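Local coordinates for protein telomerase reverse transcriptase (Candida tropicalis MYA-3404, PDB 6ZD1) that probably extends telomeres as the catalytic subunit of telomerase, adding DNA repeats to chromosome ends by copying a template within the enzyme's RNA, at residues D97-R111 with D127-K139. Numbering follows the deposited sequence.
Sequences DAWGGTENKKVIQDR and DDVLSGIKLSKFK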
loop_
_atom_site.group_PDB
_atom_site.type_symbol
_atom_site.label_atom_id
_atom_site.label_comp_id
_atom_site.label_asym_id
_atom_site.label_seq_id
_atom_site.Cartn_x
_atom_site.Cartn_y
_atom_site.Cartn_z
ATOM N N ASP A 97 -10.368 29.630 24.801
ATOM C CA ASP A 97 -10.373 28.691 25.918
ATOM C C ASP A 97 -10.549 27.250 25.450
ATOM O O ASP A 97 -10.050 26.327 26.101
ATOM C CB ASP A 97 -11.462 29.067 26.925
ATOM C CG ASP A 97 -12.838 29.150 26.295
ATOM O OD1 ASP A 97 -12.919 29.339 25.063
ATOM O OD2 ASP A 97 -13.839 29.031 27.034
ATOM N N ALA A 98 -11.238 27.038 24.323
ATOM C CA ALA A 98 -11.414 25.680 23.811
ATOM C C ALA A 98 -10.080 25.040 23.447
ATOM O O ALA A 98 -9.951 23.812 23.489
ATOM C CB ALA A 98 -12.352 25.683 22.604
ATOM N N TRP A 99 -9.086 25.851 23.073
ATOM C CA TRP A 99 -7.723 25.377 22.858
ATOM C C TRP A 99 -6.955 25.178 24.160
ATOM O O TRP A 99 -5.872 24.582 24.137
ATOM C CB TRP A 99 -6.950 26.351 21.964
ATOM C CG TRP A 99 -7.582 26.603 20.626
ATOM C CD1 TRP A 99 -8.558 27.513 20.341
ATOM C CD2 TRP A 99 -7.272 25.949 19.386
ATOM N NE1 TRP A 99 -8.880 27.464 19.007
ATOM C CE2 TRP A 99 -8.106 26.511 18.398
ATOM C CE3 TRP A 99 -6.374 24.940 19.017
ATOM C CZ2 TRP A 99 -8.069 26.101 17.065
ATOM C CZ3 TRP A 99 -6.339 24.534 17.690
ATOM C CH2 TRP A 99 -7.180 25.114 16.732
ATOM N N GLY A 100 -7.467 25.690 25.275
ATOM C CA GLY A 100 -6.815 25.529 26.563
ATOM C C GLY A 100 -5.530 26.314 26.715
ATOM O O GLY A 100 -4.537 25.778 27.219
ATOM N N GLY A 101 -5.522 27.573 26.290
ATOM C CA GLY A 101 -4.336 28.389 26.447
ATOM C C GLY A 101 -3.873 29.013 25.150
ATOM O O GLY A 101 -3.943 28.384 24.090
ATOM N N THR A 102 -3.369 30.240 25.225
ATOM C CA THR A 102 -2.867 30.926 24.038
ATOM C C THR A 102 -1.520 30.382 23.569
ATOM O O THR A 102 -0.930 30.936 22.633
ATOM C CB THR A 102 -2.760 32.427 24.314
ATOM O OG1 THR A 102 -2.199 33.086 23.172
ATOM C CG2 THR A 102 -1.877 32.680 25.529
ATOM N N GLU A 103 -1.039 29.309 24.194
ATOM C CA GLU A 103 0.142 28.589 23.742
ATOM C C GLU A 103 -0.114 27.110 23.511
ATOM O O GLU A 103 0.553 26.511 22.663
ATOM C CB GLU A 103 1.293 28.744 24.749
ATOM C CG GLU A 103 1.711 30.181 24.986
ATOM C CD GLU A 103 3.065 30.285 25.650
ATOM O OE1 GLU A 103 4.003 29.602 25.189
ATOM O OE2 GLU A 103 3.191 31.046 26.632
ATOM N N ASN A 104 -1.059 26.508 24.238
ATOM C CA ASN A 104 -1.522 25.172 23.879
ATOM C C ASN A 104 -2.133 25.161 22.487
ATOM O O ASN A 104 -2.095 24.135 21.800
ATOM C CB ASN A 104 -2.536 24.664 24.907
ATOM C CG ASN A 104 -1.886 24.232 26.206
ATOM O OD1 ASN A 104 -0.767 23.717 26.214
ATOM N ND2 ASN A 104 -2.586 24.438 27.315
ATOM N N LYS A 105 -2.702 26.291 22.057
ATOM C CA LYS A 105 -3.205 26.400 20.691
ATOM C C LYS A 105 -2.082 26.214 19.679
ATOM O O LYS A 105 -2.260 25.541 18.657
ATOM C CB LYS A 105 -3.892 27.753 20.494
ATOM C CG LYS A 105 -4.405 28.006 19.083
ATOM C CD LYS A 105 -5.090 29.366 18.981
ATOM C CE LYS A 105 -5.684 29.592 17.596
ATOM N NZ LYS A 105 -6.354 30.919 17.473
ATOM N N LYS A 106 -0.912 26.796 19.955
ATOM C CA LYS A 106 0.230 26.623 19.063
ATOM C C LYS A 106 0.626 25.156 18.959
ATOM O O LYS A 106 0.953 24.668 17.870
ATOM C CB LYS A 106 1.410 27.466 19.550
ATOM C CG LYS A 106 1.159 28.967 19.536
ATOM C CD LYS A 106 0.846 29.469 18.131
ATOM C CE LYS A 106 -0.563 30.050 18.042
ATOM N NZ LYS A 106 -0.909 30.506 16.664
ATOM N N VAL A 107 0.600 24.437 20.082
ATOM C CA VAL A 107 0.980 23.028 20.075
ATOM C C VAL A 107 -0.048 22.201 19.313
ATOM O O VAL A 107 0.306 21.353 18.483
ATOM C CB VAL A 107 1.161 22.514 21.513
ATOM C CG1 VAL A 107 1.608 21.059 21.499
ATOM C CG2 VAL A 107 2.159 23.381 22.266
ATOM N N ILE A 108 -1.334 22.425 19.590
ATOM C CA ILE A 108 -2.377 21.633 18.941
ATOM C C ILE A 108 -2.405 21.904 17.443
ATOM O O ILE A 108 -2.624 20.990 16.637
ATOM C CB ILE A 108 -3.742 21.907 19.597
ATOM C CG1 ILE A 108 -3.699 21.536 21.078
ATOM C CG2 ILE A 108 -4.840 21.121 18.895
ATOM C CD1 ILE A 108 -4.954 21.906 21.832
ATOM N N GLN A 109 -2.177 23.156 17.040
ATOM C CA GLN A 109 -2.166 23.473 15.615
ATOM C C GLN A 109 -1.017 22.771 14.902
ATOM O O GLN A 109 -1.179 22.296 13.771
ATOM C CB GLN A 109 -2.083 24.986 15.409
ATOM C CG GLN A 109 -3.392 25.713 15.659
ATOM C CD GLN A 109 -3.282 27.208 15.435
ATOM O OE1 GLN A 109 -2.211 27.796 15.589
ATOM N NE2 GLN A 109 -4.393 27.832 15.065
ATOM N N ASP A 110 0.143 22.673 15.555
ATOM C CA ASP A 110 1.257 21.941 14.964
ATOM C C ASP A 110 0.920 20.464 14.814
ATOM O O ASP A 110 1.291 19.833 13.818
ATOM C CB ASP A 110 2.517 22.117 15.811
ATOM C CG ASP A 110 3.158 23.480 15.634
ATOM O OD1 ASP A 110 2.726 24.237 14.739
ATOM O OD2 ASP A 110 4.098 23.792 16.394
ATOM N N ARG A 111 0.197 19.899 15.784
ATOM C CA ARG A 111 -0.202 18.503 15.662
ATOM C C ARG A 111 -1.275 18.334 14.599
ATOM O O ARG A 111 -1.366 17.269 13.978
ATOM C CB ARG A 111 -0.700 17.965 17.005
ATOM C CG ARG A 111 0.271 18.120 18.170
ATOM C CD ARG A 111 1.448 17.158 18.086
ATOM N NE ARG A 111 2.445 17.585 17.110
ATOM C CZ ARG A 111 3.383 18.497 17.350
ATOM N NH1 ARG A 111 3.454 19.082 18.540
ATOM N NH2 ARG A 111 4.249 18.825 16.401
ATOM N N ASP A 127 -0.710 9.887 23.090
ATOM C CA ASP A 127 0.483 10.148 23.888
ATOM C C ASP A 127 1.440 11.096 23.179
ATOM O O ASP A 127 2.211 11.803 23.841
ATOM C CB ASP A 127 1.195 8.835 24.221
ATOM C CG ASP A 127 0.341 7.899 25.061
ATOM O OD1 ASP A 127 -0.716 7.449 24.568
ATOM O OD2 ASP A 127 0.732 7.603 26.209
ATOM N N ASP A 128 1.390 11.143 21.846
ATOM C CA ASP A 128 2.235 12.038 21.065
ATOM C C ASP A 128 1.599 13.415 20.893
ATOM O O ASP A 128 2.268 14.437 21.072
ATOM C CB ASP A 128 2.536 11.424 19.693
ATOM C CG ASP A 128 3.311 10.116 19.789
ATOM O OD1 ASP A 128 2.730 9.051 19.479
ATOM O OD2 ASP A 128 4.503 10.153 20.172
ATOM N N VAL A 129 0.305 13.457 20.564
ATOM C CA VAL A 129 -0.374 14.727 20.316
ATOM C C VAL A 129 -0.439 15.572 21.579
ATOM O O VAL A 129 -0.287 16.801 21.523
ATOM C CB VAL A 129 -1.785 14.463 19.753
ATOM C CG1 VAL A 129 -2.567 15.760 19.595
ATOM C CG2 VAL A 129 -1.696 13.721 18.432
ATOM N N LEU A 130 -0.619 14.936 22.735
ATOM C CA LEU A 130 -0.850 15.655 23.980
ATOM C C LEU A 130 0.482 16.099 24.559
ATOM O O LEU A 130 1.279 15.275 25.021
ATOM C CB LEU A 130 -1.612 14.787 24.977
ATOM C CG LEU A 130 -3.092 14.554 24.653
ATOM C CD1 LEU A 130 -3.762 13.670 25.691
ATOM C CD2 LEU A 130 -3.817 15.878 24.543
ATOM N N SER A 131 0.730 17.405 24.514
ATOM C CA SER A 131 1.822 17.985 25.279
ATOM C C SER A 131 1.421 19.312 25.923
ATOM O O SER A 131 2.289 20.154 26.201
ATOM C CB SER A 131 3.067 18.162 24.407
ATOM O OG SER A 131 3.575 16.897 24.026
ATOM N N GLY A 132 0.122 19.501 26.214
ATOM C CA GLY A 132 -0.328 20.621 27.013
ATOM C C GLY A 132 -0.565 20.165 28.443
ATOM O O GLY A 132 -0.586 18.972 28.736
ATOM N N ILE A 133 -0.712 21.131 29.356
ATOM C CA ILE A 133 -0.651 20.683 30.744
ATOM C C ILE A 133 -1.861 20.978 31.636
ATOM O O ILE A 133 -2.555 20.050 32.063
ATOM C CB ILE A 133 0.623 21.290 31.366
ATOM C CG1 ILE A 133 0.839 22.714 30.814
ATOM C CG2 ILE A 133 1.835 20.415 31.053
ATOM C CD1 ILE A 133 2.300 23.109 30.609
ATOM N N LYS A 134 -2.161 22.253 31.893
ATOM C CA LYS A 134 -3.214 22.590 32.855
ATOM C C LYS A 134 -4.171 23.666 32.391
ATOM O O LYS A 134 -5.291 23.733 32.909
ATOM C CB LYS A 134 -2.599 23.051 34.184
ATOM C CG LYS A 134 -1.879 21.970 34.966
ATOM C CD LYS A 134 -2.763 21.308 36.018
ATOM C CE LYS A 134 -2.041 20.092 36.586
ATOM N NZ LYS A 134 -2.824 19.340 37.605
ATOM N N LEU A 135 -3.765 24.511 31.446
ATOM C CA LEU A 135 -4.463 25.743 31.123
ATOM C C LEU A 135 -5.847 25.498 30.546
ATOM O O LEU A 135 -6.584 26.466 30.330
ATOM C CB LEU A 135 -3.588 26.573 30.179
ATOM C CG LEU A 135 -2.243 26.992 30.795
ATOM C CD1 LEU A 135 -1.361 27.726 29.796
ATOM C CD2 LEU A 135 -2.448 27.847 32.041
ATOM N N SER A 136 -6.211 24.243 30.283
ATOM C CA SER A 136 -7.574 23.885 29.897
ATOM C C SER A 136 -8.371 23.724 31.185
ATOM O O SER A 136 -8.516 22.625 31.718
ATOM C CB SER A 136 -7.594 22.603 29.069
ATOM O OG SER A 136 -6.638 22.616 28.016
ATOM N N LYS A 137 -8.903 24.838 31.691
ATOM C CA LYS A 137 -9.659 24.849 32.943
ATOM C C LYS A 137 -11.067 24.305 32.688
ATOM O O LYS A 137 -12.066 25.027 32.707
ATOM C CB LYS A 137 -9.696 26.256 33.529
ATOM C CG LYS A 137 -8.333 26.948 33.643
ATOM C CD LYS A 137 -7.466 26.380 34.766
ATOM C CE LYS A 137 -6.159 27.161 34.901
ATOM N NZ LYS A 137 -5.341 26.733 36.074
ATOM N N PHE A 138 -11.131 22.992 32.456
ATOM C CA PHE A 138 -12.368 22.315 32.064
ATOM C C PHE A 138 -12.938 22.939 30.786
ATOM O O PHE A 138 -14.025 23.519 30.767
ATOM C CB PHE A 138 -13.397 22.327 33.200
ATOM C CG PHE A 138 -12.876 21.774 34.499
ATOM C CD1 PHE A 138 -12.862 20.408 34.732
ATOM C CD2 PHE A 138 -12.407 22.623 35.490
ATOM C CE1 PHE A 138 -12.386 19.900 35.926
ATOM C CE2 PHE A 138 -11.929 22.122 36.687
ATOM C CZ PHE A 138 -11.918 20.759 36.905
ATOM N N LYS A 139 -12.149 22.838 29.719
ATOM C CA LYS A 139 -12.532 23.318 28.394
ATOM C C LYS A 139 -12.279 22.260 27.321
ATOM O O LYS A 139 -12.917 21.208 27.301
ATOM C CB LYS A 139 -11.768 24.592 28.035
ATOM C CG LYS A 139 -12.217 25.833 28.783
ATOM C CD LYS A 139 -11.186 26.275 29.811
ATOM C CE LYS A 139 -9.879 26.699 29.156
ATOM N NZ LYS A 139 -8.935 27.336 30.118
#
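Arg-111 meets Val-129 with the aliphatic part of its chain, while its flat guanidinium group has Asp-110 CB over one face, displaced toward the rim, and is tied at NH2 to Asp-114 by a salt bridge. The bend at chi2 (-73°) lays CD 3.8 Å from Val-129 CA, and a further bend at chi3 (77°) turns the guanidinium beyond it. Arg-111 CB touches Val-129 CG1 at 3.9 Å as the two side chains run past one another in opposite senses. The other large flat group, the Trp-99 indole, takes Lys-105 CG on one face, near the rim, and does not touch residues 127-139.

Further along, the amide of Asn-104 points into the opposing loop. Its OD1 sits 3.2 Å from Gly-132 CA, where the lack of a side chain makes room, and its ND2 lies 3.7 Å from Leu-135 CB. ND2 also donates to Gly-100 O, a bond modelled very short, so its length is doubtful. Gly-100 itself, at a positive phi of 70°, brings CA to 3.3 Å from Ser-136 OG.

At the far end the Lys-139 chain crosses Asp-97 at about a right angle, its CE 3.6 Å from Asp-97 CB. The charged ends do not pair: Asp-97 bridges to Arg-43, whereas Lys-139 NZ is modelled turned back to Leu-135 O at a doubtfully short distance.

The contact thus illustrates an irregular loop, with successive inverse gamma turns centred on Ser-136 and Lys-137, lying against helix 104-117 and the turn before it, within the mainly helical RNA-binding domain of telomerase.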